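Local coordinates for protein mandelate racemase / muconate lactonizing enzyme (Burkholderia pseudomallei, PDB 2POD) that is of unknown function but belongs to the enolase superfamily, binds a metal ion among three carboxylates and may have lyase activity, at residues 16-21 with 36-41; 239-244 with 263-268. All coordinates share one frame; numbering follows the deposited sequence.

Contact 1 (16-21 with 36-41)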
ATOM      1  N   PHE B  16     -15.834 -47.663  -6.875  1.00 58.07           N
ATOM      2  CA  PHE B  16     -15.283 -46.303  -6.907  1.00 53.73           C
ATOM      3  C   PHE B  16     -15.458 -45.625  -5.548  1.00 50.03           C
ATOM      4  O   PHE B  16     -16.385 -44.832  -5.361  1.00 48.05           O
ATOM      5  CB  PHE B  16     -15.934 -45.474  -8.023  1.00 52.99           C
ATOM      6  CG  PHE B  16     -16.148 -46.236  -9.302  1.00 52.82           C
ATOM      7  CD1 PHE B  16     -15.090 -46.456 -10.180  1.00 55.06           C
ATOM      8  CD2 PHE B  16     -17.408 -46.742  -9.626  1.00 54.67           C
ATOM      9  CE1 PHE B  16     -15.277 -47.172 -11.367  1.00 53.98           C
ATOM     10  CE2 PHE B  16     -17.609 -47.456 -10.812  1.00 52.84           C
ATOM     11  CZ  PHE B  16     -16.542 -47.671 -11.683  1.00 50.50           C
ATOM     12  N   PRO B  17     -14.579 -45.956  -4.579  1.00 49.60           N
ATOM     13  CA  PRO B  17     -14.824 -45.581  -3.182  1.00 49.21           C
ATOM     14  C   PRO B  17     -14.659 -44.084  -2.860  1.00 48.30           C
ATOM     15  O   PRO B  17     -15.086 -43.640  -1.794  1.00 46.16           O
ATOM     16  CB  PRO B  17     -13.814 -46.434  -2.403  1.00 48.38           C
ATOM     17  CG  PRO B  17     -12.708 -46.696  -3.369  1.00 48.41           C
ATOM     18  CD  PRO B  17     -13.321 -46.715  -4.741  1.00 47.79           C
ATOM     19  N   ASN B  18     -14.071 -43.313  -3.771  1.00 48.98           N
ATOM     20  CA  ASN B  18     -14.038 -41.854  -3.619  1.00 52.25           C
ATOM     21  C   ASN B  18     -15.346 -41.162  -4.013  1.00 52.03           C
ATOM     22  O   ASN B  18     -15.579 -40.005  -3.651  1.00 53.80           O
ATOM     23  CB  ASN B  18     -12.875 -41.247  -4.400  1.00 51.39           C
ATOM     24  CG  ASN B  18     -11.533 -41.512  -3.757  1.00 52.71           C
ATOM     25  OD1 ASN B  18     -10.555 -41.793  -4.449  1.00 50.28           O
ATOM     26  ND2 ASN B  18     -11.471 -41.403  -2.432  1.00 54.02           N
ATOM     27  N   LEU B  19     -16.193 -41.882  -4.743  1.00 48.56           N
ATOM     28  CA  LEU B  19     -17.363 -41.312  -5.393  1.00 46.62           C
ATOM     29  C   LEU B  19     -18.576 -41.325  -4.478  1.00 45.45           C
ATOM     30  O   LEU B  19     -18.831 -42.304  -3.775  1.00 45.27           O
ATOM     31  CB  LEU B  19     -17.662 -42.079  -6.682  1.00 50.36           C
ATOM     32  CG  LEU B  19     -18.739 -41.656  -7.682  1.00 53.21           C
ATOM     33  CD1 LEU B  19     -18.435 -40.311  -8.321  1.00 53.30           C
ATOM     34  CD2 LEU B  19     -18.799 -42.727  -8.744  1.00 58.50           C
ATOM     35  N   LEU B  20     -19.326 -40.228  -4.486  1.00 42.95           N
ATOM     36  CA  LEU B  20     -20.597 -40.189  -3.787  1.00 41.92           C
ATOM     37  C   LEU B  20     -21.685 -39.631  -4.692  1.00 43.00           C
ATOM     38  O   LEU B  20     -21.539 -38.541  -5.232  1.00 50.06           O
ATOM     39  CB  LEU B  20     -20.480 -39.388  -2.489  1.00 36.49           C
ATOM     40  CG  LEU B  20     -21.747 -39.129  -1.669  1.00 38.16           C
ATOM     41  CD1 LEU B  20     -22.252 -40.414  -1.034  1.00 34.22           C
ATOM     42  CD2 LEU B  20     -21.477 -38.088  -0.592  1.00 34.10           C
ATOM     43  N   TRP B  21     -22.765 -40.391  -4.861  1.00 40.91           N
ATOM     44  CA  TRP B  21     -23.995 -39.858  -5.432  1.00 44.67           C
ATOM     45  C   TRP B  21     -24.998 -39.493  -4.362  1.00 44.28           C
ATOM     46  O   TRP B  21     -25.020 -40.098  -3.296  1.00 45.64           O
ATOM     47  CB  TRP B  21     -24.611 -40.838  -6.417  1.00 49.10           C
ATOM     48  CG  TRP B  21     -23.807 -40.992  -7.649  1.00 46.30           C
ATOM     49  CD1 TRP B  21     -23.389 -40.001  -8.482  1.00 47.63           C
ATOM     50  CD2 TRP B  21     -23.315 -42.216  -8.197  1.00 50.11           C
ATOM     51  NE1 TRP B  21     -22.664 -40.529  -9.523  1.00 52.53           N
ATOM     52  CE2 TRP B  21     -22.603 -41.890  -9.372  1.00 54.72           C
ATOM     53  CE3 TRP B  21     -23.408 -43.558  -7.812  1.00 49.15           C
ATOM     54  CZ2 TRP B  21     -21.993 -42.861 -10.175  1.00 59.28           C
ATOM     55  CZ3 TRP B  21     -22.795 -44.525  -8.608  1.00 55.44           C
ATOM     56  CH2 TRP B  21     -22.091 -44.168  -9.773  1.00 51.36           C
ATOM     57  N   THR B  36     -20.430 -35.855  -5.485  1.00 43.45           N
ATOM     58  CA  THR B  36     -19.122 -35.316  -5.107  1.00 43.68           C
ATOM     59  C   THR B  36     -18.034 -36.388  -4.998  1.00 47.97           C
ATOM     60  O   THR B  36     -18.329 -37.581  -4.988  1.00 54.20           O
ATOM     61  CB  THR B  36     -19.188 -34.484  -3.803  1.00 40.72           C
ATOM     62  OG1 THR B  36     -17.934 -33.820  -3.599  1.00 44.90           O
ATOM     63  CG2 THR B  36     -19.513 -35.357  -2.603  1.00 29.77           C
ATOM     64  N   PHE B  37     -16.780 -35.949  -4.908  1.00 45.18           N
ATOM     65  CA  PHE B  37     -15.630 -36.835  -5.016  1.00 45.45           C
ATOM     66  C   PHE B  37     -14.619 -36.574  -3.894  1.00 49.66           C
ATOM     67  O   PHE B  37     -14.505 -35.443  -3.402  1.00 50.25           O
ATOM     68  CB  PHE B  37     -14.975 -36.651  -6.382  1.00 46.05           C
ATOM     69  CG  PHE B  37     -14.209 -37.854  -6.872  1.00 50.74           C
ATOM     70  CD1 PHE B  37     -14.868 -38.910  -7.504  1.00 40.21           C
ATOM     71  CD2 PHE B  37     -12.823 -37.923  -6.725  1.00 50.68           C
ATOM     72  CE1 PHE B  37     -14.154 -40.017  -7.977  1.00 55.45           C
ATOM     73  CE2 PHE B  37     -12.100 -39.023  -7.198  1.00 55.92           C
ATOM     74  CZ  PHE B  37     -12.768 -40.074  -7.823  1.00 53.27           C
ATOM     75  N   TYR B  38     -13.895 -37.632  -3.509  1.00 47.33           N
ATOM     76  CA  TYR B  38     -13.098 -37.718  -2.275  1.00 42.89           C
ATOM     77  C   TYR B  38     -13.892 -37.694  -0.985  1.00 43.05           C
ATOM     78  O   TYR B  38     -14.914 -37.020  -0.896  1.00 45.39           O
ATOM     79  CB  TYR B  38     -11.940 -36.703  -2.223  1.00 46.87           C
ATOM     80  CG  TYR B  38     -10.950 -36.823  -3.356  1.00 50.86           C
ATOM     81  CD1 TYR B  38     -10.466 -38.067  -3.771  1.00 50.17           C
ATOM     82  CD2 TYR B  38     -10.489 -35.687  -4.011  1.00 59.54           C
ATOM     83  CE1 TYR B  38      -9.552 -38.169  -4.818  1.00 58.74           C
ATOM     84  CE2 TYR B  38      -9.581 -35.778  -5.060  1.00 68.05           C
ATOM     85  CZ  TYR B  38      -9.117 -37.019  -5.459  1.00 67.59           C
ATOM     86  OH  TYR B  38      -8.215 -37.093  -6.495  1.00 66.72           O
ATOM     87  N   GLY B  39     -13.403 -38.441   0.012  1.00 43.77           N
ATOM     88  CA  GLY B  39     -13.952 -38.446   1.370  1.00 38.71           C
ATOM     89  C   GLY B  39     -15.440 -38.723   1.417  1.00 44.48           C
ATOM     90  O   GLY B  39     -16.182 -38.037   2.134  1.00 45.79           O
ATOM     91  N   ALA B  40     -15.867 -39.725   0.642  1.00 44.49           N
ATOM     92  CA  ALA B  40     -17.281 -40.051   0.455  1.00 43.52           C
ATOM     93  C   ALA B  40     -18.023 -40.340   1.749  1.00 45.79           C
ATOM     94  O   ALA B  40     -19.139 -39.859   1.933  1.00 48.16           O
ATOM     95  CB  ALA B  40     -17.451 -41.205  -0.529  1.00 39.62           C
ATOM     96  N   CYS B  41     -17.403 -41.115   2.641  1.00 46.95           N
ATOM     97  CA  CYS B  41     -18.014 -41.461   3.930  1.00 48.48           C
ATOM     98  C   CYS B  41     -18.225 -40.268   4.844  1.00 47.17           C
ATOM     99  O   CYS B  41     -19.187 -40.244   5.599  1.00 50.55           O
ATOM    100  CB  CYS B  41     -17.193 -42.512   4.678  1.00 48.94           C
ATOM    101  SG  CYS B  41     -17.199 -44.119   3.905  1.00 56.09           S
TER
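Asn18 packs against Phe37 and Tyr38 at the end of an antiparallel beta hairpin, formed by strands 19-26 and 31-37 of the N-terminal capping domain of the enolase superfamily. With CG anti to the carbonyl carbon (chi1 -73°), the Asn18 side chain passes from over a face of Phe37 to the edge of Tyr38. Its CB sits over one face of Phe37, 3.8 Å from the ring centroid in a CH-pi contact and displaced toward the rim at CZ. One bond further, CG reaches the edge of Tyr38, 3.6 Å from CD1, with the amide plane nearly perpendicular to the ring (79°). At the tip ND2 lies in the plane of the Tyr38 ring at its edge, 3.7 Å from CD1, while OD1 is 3.8 Å from both CD1 and CE1. CD2 of Phe37 lies over the centre of one face of the Tyr38 ring, 3.7 Å above its plane; Tyr38 CZ and Leu19 CD1 lie at the edge of Phe37, near its plane. Further along the hairpin, Leu20 and Thr36 exchange both backbone hydrogen bonds of their pair, and Thr36 OG1 turns to Ser297 O. Gly39 takes the N-cap position of helix 40-55, where Cys41 N bonds to Glu49 of a neighbouring subunit. The methyl of Ala40 fits against the strand start, with CB 3.6 Å from Pro17 O and 3.7 Å from Leu19 O.

Contact 2 (239-244 with 263-268); sequences EYETFW and RSLAPV
The indole of Trp244 turns away from Pro267, meeting Tyr120 edge-to-face while its NE1 bonds to Glu246; Trp244 CB lies 3.5 Å from Pro267 O and only loosely, at 4.5 Å, from its CG. A chi1 of 83°, CG between the backbone N and carbonyl carbon, swings the indole toward Met218 and Val345. The pyrrolidine of Pro267 instead meets a backbone oxygen, its CD 3.4 Å from Phe243 O. The Phe243 side chain leaves the backbone away from 263-268, and its ring packs on Asp216, Met218 and Leu344. Both segments are loops leading from a helix into a parallel strand, 244-246 or 268-270, of the modified TIM barrel, (beta/alpha)7beta, and meet where these strands begin. Trp244 CA makes a bent CA-H...O contact with Pro267 O (3.4 Å, 126° at H), and Pro267 also pairs by backbone with His245. The Ala266 methyl CB fills the angle between Thr242 OG1 and Thr242 O, each 3.4 Å away. Ser264 OG donates to a lone pair of Ala266 O (2.6 Å) in the carbonyl plane and also bonds to ND1 of His245, whose NE2 bonds weakly to Thr242 OG1. Ser264 O accepts a bond from Arg263 NH2 of a third subunit.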
ATOM      1  N   GLU B 239      11.014 -21.547 -20.969  1.00 54.81           N
ATOM      2  CA  GLU B 239      11.441 -21.966 -22.304  1.00 57.30           C
ATOM      3  C   GLU B 239      10.347 -22.678 -23.130  1.00 58.16           C
ATOM      4  O   GLU B 239      10.228 -22.458 -24.339  1.00 58.02           O
ATOM      5  CB  GLU B 239      12.661 -22.872 -22.149  1.00 57.93           C
ATOM      6  CG  GLU B 239      13.483 -23.087 -23.406  1.00 71.80           C
ATOM      7  CD  GLU B 239      14.238 -24.403 -23.374  1.00 79.82           C
ATOM      8  OE1 GLU B 239      14.075 -25.207 -24.317  1.00 87.41           O
ATOM      9  OE2 GLU B 239      14.988 -24.640 -22.404  1.00 80.05           O
ATOM     10  N   TYR B 240       9.548 -23.511 -22.470  1.00 58.72           N
ATOM     11  CA  TYR B 240       8.584 -24.379 -23.144  1.00 57.76           C
ATOM     12  C   TYR B 240       7.211 -23.750 -23.379  1.00 56.22           C
ATOM     13  O   TYR B 240       6.302 -24.423 -23.869  1.00 53.35           O
ATOM     14  CB  TYR B 240       8.417 -25.687 -22.365  1.00 60.32           C
ATOM     15  CG  TYR B 240       9.640 -26.568 -22.384  1.00 64.14           C
ATOM     16  CD1 TYR B 240       9.999 -27.267 -23.535  1.00 61.85           C
ATOM     17  CD2 TYR B 240      10.440 -26.703 -21.253  1.00 67.79           C
ATOM     18  CE1 TYR B 240      11.119 -28.079 -23.558  1.00 62.38           C
ATOM     19  CE2 TYR B 240      11.567 -27.516 -21.268  1.00 71.69           C
ATOM     20  CZ  TYR B 240      11.897 -28.202 -22.424  1.00 65.83           C
ATOM     21  OH  TYR B 240      13.009 -29.009 -22.450  1.00 71.84           O
ATOM     22  N   GLU B 241       7.065 -22.475 -23.017  1.00 58.07           N
ATOM     23  CA  GLU B 241       5.838 -21.706 -23.246  1.00 58.64           C
ATOM     24  C   GLU B 241       4.556 -22.473 -22.893  1.00 53.81           C
ATOM     25  O   GLU B 241       3.666 -22.661 -23.730  1.00 52.60           O
ATOM     26  CB  GLU B 241       5.797 -21.154 -24.676  1.00 62.76           C
ATOM     27  CG  GLU B 241       6.228 -19.689 -24.791  1.00 75.90           C
ATOM     28  CD  GLU B 241       7.087 -19.396 -26.022  1.00 84.56           C
ATOM     29  OE1 GLU B 241       7.652 -18.280 -26.099  1.00 79.50           O
ATOM     30  OE2 GLU B 241       7.201 -20.272 -26.910  1.00 87.06           O
ATOM     31  N   THR B 242       4.494 -22.933 -21.649  1.00 51.62           N
ATOM     32  CA  THR B 242       3.341 -23.667 -21.131  1.00 51.25           C
ATOM     33  C   THR B 242       2.095 -22.777 -21.018  1.00 52.71           C
ATOM     34  O   THR B 242       2.194 -21.552 -20.864  1.00 55.05           O
ATOM     35  CB  THR B 242       3.659 -24.312 -19.768  1.00 51.15           C
ATOM     36  OG1 THR B 242       4.169 -23.315 -18.871  1.00 48.39           O
ATOM     37  CG2 THR B 242       4.697 -25.411 -19.930  1.00 48.24           C
ATOM     38  N   PHE B 243       0.926 -23.397 -21.109  1.00 45.55           N
ATOM     39  CA  PHE B 243      -0.325 -22.657 -21.164  1.00 46.66           C
ATOM     40  C   PHE B 243      -0.771 -22.122 -19.794  1.00 43.58           C
ATOM     41  O   PHE B 243      -1.268 -21.001 -19.705  1.00 43.92           O
ATOM     42  CB  PHE B 243      -1.419 -23.512 -21.801  1.00 44.39           C
ATOM     43  CG  PHE B 243      -2.664 -22.756 -22.145  1.00 38.27           C
ATOM     44  CD1 PHE B 243      -2.694 -21.916 -23.250  1.00 39.04           C
ATOM     45  CD2 PHE B 243      -3.808 -22.879 -21.362  1.00 44.86           C
ATOM     46  CE1 PHE B 243      -3.838 -21.209 -23.571  1.00 34.05           C
ATOM     47  CE2 PHE B 243      -4.970 -22.175 -21.674  1.00 38.36           C
ATOM     48  CZ  PHE B 243      -4.987 -21.342 -22.778  1.00 48.75           C
ATOM     49  N   TRP B 244      -0.602 -22.933 -18.750  1.00 42.32           N
ATOM     50  CA  TRP B 244      -0.858 -22.514 -17.376  1.00 41.62           C
ATOM     51  C   TRP B 244      -0.135 -23.351 -16.331  1.00 43.97           C
ATOM     52  O   TRP B 244       0.158 -24.516 -16.563  1.00 48.26           O
ATOM     53  CB  TRP B 244      -2.364 -22.371 -17.080  1.00 40.54           C
ATOM     54  CG  TRP B 244      -3.181 -23.612 -16.707  1.00 40.21           C
ATOM     55  CD1 TRP B 244      -2.833 -24.623 -15.847  1.00 35.80           C
ATOM     56  CD2 TRP B 244      -4.522 -23.902 -17.132  1.00 46.18           C
ATOM     57  NE1 TRP B 244      -3.852 -25.528 -15.740  1.00 37.84           N
ATOM     58  CE2 TRP B 244      -4.902 -25.113 -16.515  1.00 41.78           C
ATOM     59  CE3 TRP B 244      -5.430 -23.263 -17.993  1.00 43.17           C
ATOM     60  CZ2 TRP B 244      -6.158 -25.698 -16.722  1.00 44.99           C
ATOM     61  CZ3 TRP B 244      -6.680 -23.846 -18.200  1.00 41.82           C
ATOM     62  CH2 TRP B 244      -7.030 -25.054 -17.568  1.00 42.20           C
ATOM     63  N   ARG B 263       7.107 -14.367 -11.133  1.00 50.19           N
ATOM     64  CA  ARG B 263       8.259 -15.063 -11.684  1.00 46.24           C
ATOM     65  C   ARG B 263       7.902 -16.130 -12.723  1.00 47.04           C
ATOM     66  O   ARG B 263       8.786 -16.794 -13.272  1.00 53.74           O
ATOM     67  CB  ARG B 263       9.110 -15.643 -10.560  1.00 46.96           C
ATOM     68  CG  ARG B 263      10.341 -14.809 -10.258  1.00 53.56           C
ATOM     69  CD  ARG B 263      10.694 -14.834  -8.785  1.00 58.27           C
ATOM     70  NE  ARG B 263      11.565 -13.715  -8.431  1.00 58.24           N
ATOM     71  CZ  ARG B 263      12.890 -13.786  -8.324  1.00 55.54           C
ATOM     72  NH1 ARG B 263      13.536 -14.930  -8.534  1.00 57.27           N
ATOM     73  NH2 ARG B 263      13.573 -12.701  -8.000  1.00 55.75           N
ATOM     74  N   SER B 264       6.612 -16.275 -13.010  1.00 45.27           N
ATOM     75  CA  SER B 264       6.131 -17.339 -13.884  1.00 42.73           C
ATOM     76  C   SER B 264       5.623 -16.732 -15.179  1.00 43.24           C
ATOM     77  O   SER B 264       4.736 -15.879 -15.153  1.00 47.03           O
ATOM     78  CB  SER B 264       5.021 -18.130 -13.181  1.00 43.18           C
ATOM     79  OG  SER B 264       4.409 -19.077 -14.039  1.00 40.42           O
ATOM     80  N   LEU B 265       6.201 -17.164 -16.300  1.00 42.77           N
ATOM     81  CA  LEU B 265       5.746 -16.754 -17.628  1.00 45.24           C
ATOM     82  C   LEU B 265       4.325 -17.233 -17.903  1.00 45.77           C
ATOM     83  O   LEU B 265       3.470 -16.433 -18.292  1.00 49.34           O
ATOM     84  CB  LEU B 265       6.702 -17.237 -18.723  1.00 45.94           C
ATOM     85  CG  LEU B 265       6.799 -16.514 -20.082  1.00 56.09           C
ATOM     86  CD1 LEU B 265       6.508 -17.445 -21.250  1.00 50.54           C
ATOM     87  CD2 LEU B 265       6.005 -15.198 -20.205  1.00 55.62           C
ATOM     88  N   ALA B 266       4.070 -18.521 -17.676  1.00 40.39           N
ATOM     89  CA  ALA B 266       2.705 -19.035 -17.695  1.00 39.01           C
ATOM     90  C   ALA B 266       1.850 -18.440 -16.579  1.00 43.60           C
ATOM     91  O   ALA B 266       2.326 -18.271 -15.455  1.00 49.00           O
ATOM     92  CB  ALA B 266       2.693 -20.539 -17.622  1.00 31.78           C
ATOM     93  N   PRO B 267       0.580 -18.122 -16.887  1.00 43.38           N
ATOM     94  CA  PRO B 267      -0.331 -17.642 -15.851  1.00 38.95           C
ATOM     95  C   PRO B 267      -0.671 -18.727 -14.841  1.00 43.27           C
ATOM     96  O   PRO B 267      -0.700 -19.916 -15.192  1.00 42.41           O
ATOM     97  CB  PRO B 267      -1.582 -17.242 -16.637  1.00 41.52           C
ATOM     98  CG  PRO B 267      -1.512 -18.045 -17.908  1.00 42.94           C
ATOM     99  CD  PRO B 267      -0.060 -18.192 -18.217  1.00 34.61           C
ATOM    100  N   VAL B 268      -0.918 -18.322 -13.595  1.00 41.92           N
ATOM    101  CA  VAL B 268      -1.366 -19.274 -12.591  1.00 40.04           C
ATOM    102  C   VAL B 268      -2.841 -19.649 -12.703  1.00 41.85           C
ATOM    103  O   VAL B 268      -3.711 -18.802 -12.935  1.00 40.38           O
ATOM    104  CB  VAL B 268      -0.822 -19.027 -11.139  1.00 40.55           C
ATOM    105  CG1 VAL B 268       0.235 -17.929 -11.097  1.00 44.44           C
ATOM    106  CG2 VAL B 268      -1.922 -18.790 -10.128  1.00 43.90           C
TER

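In the fold
Contact 1 belongs to the N-terminal capping domain and contact 2 to the barrel, on opposite sides of the chain's centre: their centres lie 33 Å apart and their nearest atoms about 15 Å. The side chains of Tyr38 and Trp244 each come to about 8 Å from a bound sodium ion. The metal site is made by Glu220, Glu246 and Glu272, and Trp244 reaches it through its bond to Glu246. Contact 1 includes part of the loop between strands 5-13 and 19-26, which in relatives closes over the active site and probably does so here, whereas contact 2 lies at the opposite, N-terminal ends of the barrel strands. Different neighbouring subunits pack on the two contacts.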